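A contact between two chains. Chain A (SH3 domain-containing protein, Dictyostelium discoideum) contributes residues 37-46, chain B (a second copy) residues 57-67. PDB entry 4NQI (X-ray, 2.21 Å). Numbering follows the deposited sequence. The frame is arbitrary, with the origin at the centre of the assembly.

Chain A, residues 37-46: EVIKAANKYQ
Chain B (57-67) LVLADTLTRLT

Two helical segments from two copies of the protein pack side by side and nearly antiparallel: the N-to-C directions of helix 37-46 in chain A and helix 57-64 in chain B differ by 163° (signed crossing angle -163°), and the axes approach to 8.6 Å. Chain A is helical throughout, with phi/psi near -64/-40 and i to i+4 bonds such as Ala A41 N to Glu A37 O (3.0 Å) and Ala A42 N to Val A38 O (2.9 Å). Chain B has similar torsions through Thr B64; Arg B65 (-67/-16) and Thr B67 (-78/0) have psi smaller in magnitude, with Leu B66 at -63/-31 between them. The register is fixed by two CA-CA pairs, Ala A41 with Leu B59 at 5.0 Å and Val A38 with Thr B62 at 5.4 Å. One step of three residues forward in chain B thus matches one step of three backward in chain A, as antiparallel packing requires.

Leu B59 has the largest covered area, 84 Å² of the 366 Å² buried in total. Its CA-to-CB bond points sideways, and with chi1 at 172° (t) and chi2 at 57° (p) the side chain enters a hole formed by Val A38, Ala A41, Ala A42 and Tyr A45. Leu B59 CD1 lies 4.3 Å from Val A38 CG1 and 4.2 Å from Ala A42 CB, whereas Leu B59 CD2 lies 4.3 Å from Tyr A45 CG, approaching that ring obliquely. The tyrosine is t at chi1 (-173°) with chi2 at 79°; its OH is hydrogen-bonded elsewhere in the structure.

The close backbone approach coincides with Ala A41, whose CB points toward chain B and comes within 3.7 Å of Leu B59 CA. Ala A41 CB is also 4.1 Å from Val B58 CG1 and 3.8 Å from Thr B62 CG2, so a single carbon contacts three residues of the opposing helix.

Val A38, covering 80 Å², is t at chi1 (173°). Val A38 CG1 lies 4.1 Å from Leu B63 CD2, with Val A38 CG2 only slightly farther from the same atom (4.3 Å), and Val A38 CG2 lies 4.1 Å from Leu B66 CD2; both leucines are m,t, and their side-chain ends come nearer than their sideways CB bonds suggest. Val A38 CG2 also lies 3.6 Å from Thr B62 OG1. Thr B62 OG1 donates to Leu B59 O at 2.7 Å; the residue has chi1 at 68° (p), and the hydroxyl's polarity is answered within its own helix.

No hydrogen bond crosses between the stretches. The Lys A40 NZ to Glu A37 OE2 salt bridge (2.9 Å) stays within chain A, and the contact itself is one of van der Waals packing.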

# COMPACT_ATOMS: atom_id res chain seq x y z
N GLU A 37 -14.62 -17.33 -8.20
CA GLU A 37 -14.01 -16.24 -8.93
C GLU A 37 -13.42 -15.19 -7.99
O GLU A 37 -12.39 -14.58 -8.30
CB GLU A 37 -15.02 -15.59 -9.88
CG GLU A 37 -15.37 -16.44 -11.08
CD GLU A 37 -14.14 -16.90 -11.86
OE1 GLU A 37 -13.53 -16.06 -12.56
OE2 GLU A 37 -13.79 -18.09 -11.77
N VAL A 38 -14.08 -14.97 -6.86
CA VAL A 38 -13.55 -14.08 -5.82
C VAL A 38 -12.23 -14.64 -5.28
O VAL A 38 -11.26 -13.89 -5.10
CB VAL A 38 -14.54 -13.92 -4.66
CG1 VAL A 38 -13.91 -13.13 -3.52
CG2 VAL A 38 -15.81 -13.23 -5.15
N ILE A 39 -12.20 -15.94 -5.03
CA ILE A 39 -11.00 -16.62 -4.54
C ILE A 39 -9.84 -16.45 -5.53
O ILE A 39 -8.70 -16.20 -5.13
CB ILE A 39 -11.26 -18.13 -4.31
CG1 ILE A 39 -12.27 -18.33 -3.18
CG2 ILE A 39 -9.96 -18.86 -3.99
CD1 ILE A 39 -11.80 -17.86 -1.83
N LYS A 40 -10.15 -16.58 -6.82
CA LYS A 40 -9.14 -16.43 -7.87
C LYS A 40 -8.57 -15.01 -7.94
O LYS A 40 -7.36 -14.83 -7.96
CB LYS A 40 -9.72 -16.82 -9.23
CG LYS A 40 -9.87 -18.31 -9.45
CD LYS A 40 -10.30 -18.60 -10.88
CE LYS A 40 -10.77 -20.03 -11.05
NZ LYS A 40 -11.82 -20.14 -12.11
N ALA A 41 -9.46 -14.02 -7.98
CA ALA A 41 -9.04 -12.63 -8.06
C ALA A 41 -8.26 -12.22 -6.82
O ALA A 41 -7.33 -11.40 -6.89
CB ALA A 41 -10.25 -11.73 -8.25
N ALA A 42 -8.63 -12.79 -5.68
CA ALA A 42 -7.94 -12.52 -4.42
C ALA A 42 -6.55 -13.15 -4.39
O ALA A 42 -5.62 -12.56 -3.84
CB ALA A 42 -8.77 -13.01 -3.25
N ASN A 43 -6.41 -14.34 -4.97
CA ASN A 43 -5.11 -14.99 -5.05
C ASN A 43 -4.16 -14.17 -5.92
O ASN A 43 -2.96 -14.08 -5.63
CB ASN A 43 -5.24 -16.41 -5.60
CG ASN A 43 -4.00 -17.25 -5.35
OD1 ASN A 43 -3.48 -17.30 -4.23
ND2 ASN A 43 -3.50 -17.90 -6.39
N LYS A 44 -4.70 -13.57 -6.97
CA LYS A 44 -3.93 -12.71 -7.86
C LYS A 44 -3.53 -11.42 -7.16
O LYS A 44 -2.41 -10.93 -7.33
CB LYS A 44 -4.73 -12.41 -9.12
N TYR A 45 -4.45 -10.87 -6.37
CA TYR A 45 -4.19 -9.66 -5.60
C TYR A 45 -3.04 -9.90 -4.63
O TYR A 45 -2.09 -9.11 -4.56
CB TYR A 45 -5.44 -9.23 -4.83
CG TYR A 45 -5.32 -7.90 -4.12
CD1 TYR A 45 -5.46 -6.71 -4.83
CD2 TYR A 45 -5.08 -7.82 -2.76
CE1 TYR A 45 -5.36 -5.49 -4.19
CE2 TYR A 45 -4.98 -6.60 -2.11
CZ TYR A 45 -5.12 -5.44 -2.84
OH TYR A 45 -5.02 -4.22 -2.21
N GLN A 46 -3.12 -11.01 -3.91
CA GLN A 46 -2.11 -11.39 -2.93
C GLN A 46 -0.71 -11.55 -3.54
O GLN A 46 0.29 -11.17 -2.92
CB GLN A 46 -2.55 -12.68 -2.22
CG GLN A 46 -1.45 -13.39 -1.44
CD GLN A 46 -0.82 -14.51 -2.23
OE1 GLN A 46 -1.46 -15.14 -3.07
NE2 GLN A 46 0.46 -14.77 -1.96
N LEU B 57 -8.91 -3.96 -8.73
CA LEU B 57 -10.14 -3.62 -9.43
C LEU B 57 -10.90 -4.87 -9.90
O LEU B 57 -12.13 -4.93 -9.80
CB LEU B 57 -9.85 -2.70 -10.61
CG LEU B 57 -9.25 -1.34 -10.24
CD1 LEU B 57 -8.92 -0.52 -11.47
CD2 LEU B 57 -10.20 -0.58 -9.34
N VAL B 58 -10.16 -5.85 -10.41
CA VAL B 58 -10.74 -7.13 -10.78
C VAL B 58 -11.41 -7.77 -9.57
O VAL B 58 -12.55 -8.25 -9.66
CB VAL B 58 -9.67 -8.09 -11.34
CG1 VAL B 58 -10.28 -9.45 -11.65
CG2 VAL B 58 -9.02 -7.50 -12.58
N LEU B 59 -10.71 -7.76 -8.44
CA LEU B 59 -11.26 -8.28 -7.19
C LEU B 59 -12.55 -7.56 -6.80
O LEU B 59 -13.53 -8.19 -6.42
CB LEU B 59 -10.23 -8.17 -6.06
CG LEU B 59 -10.72 -8.50 -4.64
CD1 LEU B 59 -11.28 -9.91 -4.58
CD2 LEU B 59 -9.60 -8.33 -3.62
N ALA B 60 -12.53 -6.23 -6.91
CA ALA B 60 -13.72 -5.43 -6.66
C ALA B 60 -14.90 -5.86 -7.54
O ALA B 60 -16.03 -5.95 -7.07
CB ALA B 60 -13.42 -3.95 -6.86
N ASP B 61 -14.62 -6.12 -8.82
CA ASP B 61 -15.66 -6.52 -9.77
C ASP B 61 -16.27 -7.88 -9.44
O ASP B 61 -17.48 -8.07 -9.61
CB ASP B 61 -15.11 -6.51 -11.20
CG ASP B 61 -16.18 -6.82 -12.24
OD1 ASP B 61 -16.95 -5.90 -12.59
OD2 ASP B 61 -16.26 -7.98 -12.70
N THR B 62 -15.44 -8.81 -8.98
CA THR B 62 -15.93 -10.14 -8.60
C THR B 62 -16.87 -10.04 -7.40
O THR B 62 -17.81 -10.82 -7.28
CB THR B 62 -14.78 -11.12 -8.28
OG1 THR B 62 -14.10 -10.72 -7.09
CG2 THR B 62 -13.79 -11.17 -9.43
N LEU B 63 -16.60 -9.09 -6.51
CA LEU B 63 -17.44 -8.86 -5.34
C LEU B 63 -18.78 -8.24 -5.75
O LEU B 63 -19.82 -8.58 -5.20
CB LEU B 63 -16.73 -7.97 -4.33
CG LEU B 63 -15.52 -8.59 -3.63
CD1 LEU B 63 -14.74 -7.56 -2.83
CD2 LEU B 63 -15.96 -9.72 -2.72
N THR B 64 -18.73 -7.33 -6.72
CA THR B 64 -19.94 -6.71 -7.27
C THR B 64 -20.83 -7.78 -7.91
O THR B 64 -22.06 -7.73 -7.78
CB THR B 64 -19.60 -5.63 -8.32
OG1 THR B 64 -18.88 -4.56 -7.69
CG2 THR B 64 -20.86 -5.06 -8.94
N ARG B 65 -20.21 -8.74 -8.59
CA ARG B 65 -20.95 -9.79 -9.29
C ARG B 65 -21.69 -10.74 -8.34
O ARG B 65 -22.58 -11.48 -8.76
CB ARG B 65 -20.03 -10.57 -10.23
CG ARG B 65 -19.53 -9.77 -11.43
CD ARG B 65 -18.76 -10.65 -12.40
NE ARG B 65 -19.58 -11.75 -12.88
CZ ARG B 65 -20.39 -11.68 -13.93
NH1 ARG B 65 -20.49 -10.55 -14.62
NH2 ARG B 65 -21.11 -12.74 -14.30
N LEU B 66 -21.33 -10.71 -7.06
CA LEU B 66 -22.05 -11.48 -6.04
C LEU B 66 -23.49 -10.98 -5.94
O LEU B 66 -24.41 -11.75 -5.65
CB LEU B 66 -21.37 -11.35 -4.67
CG LEU B 66 -19.97 -11.92 -4.47
CD1 LEU B 66 -19.49 -11.68 -3.04
CD2 LEU B 66 -19.92 -13.40 -4.79
N THR B 67 -23.67 -9.69 -6.20
CA THR B 67 -24.97 -9.03 -6.06
C THR B 67 -25.91 -9.32 -7.22
O THR B 67 -27.04 -8.82 -7.25
CB THR B 67 -24.81 -7.51 -5.93
OG1 THR B 67 -24.33 -6.97 -7.17
CG2 THR B 67 -23.84 -7.17 -4.81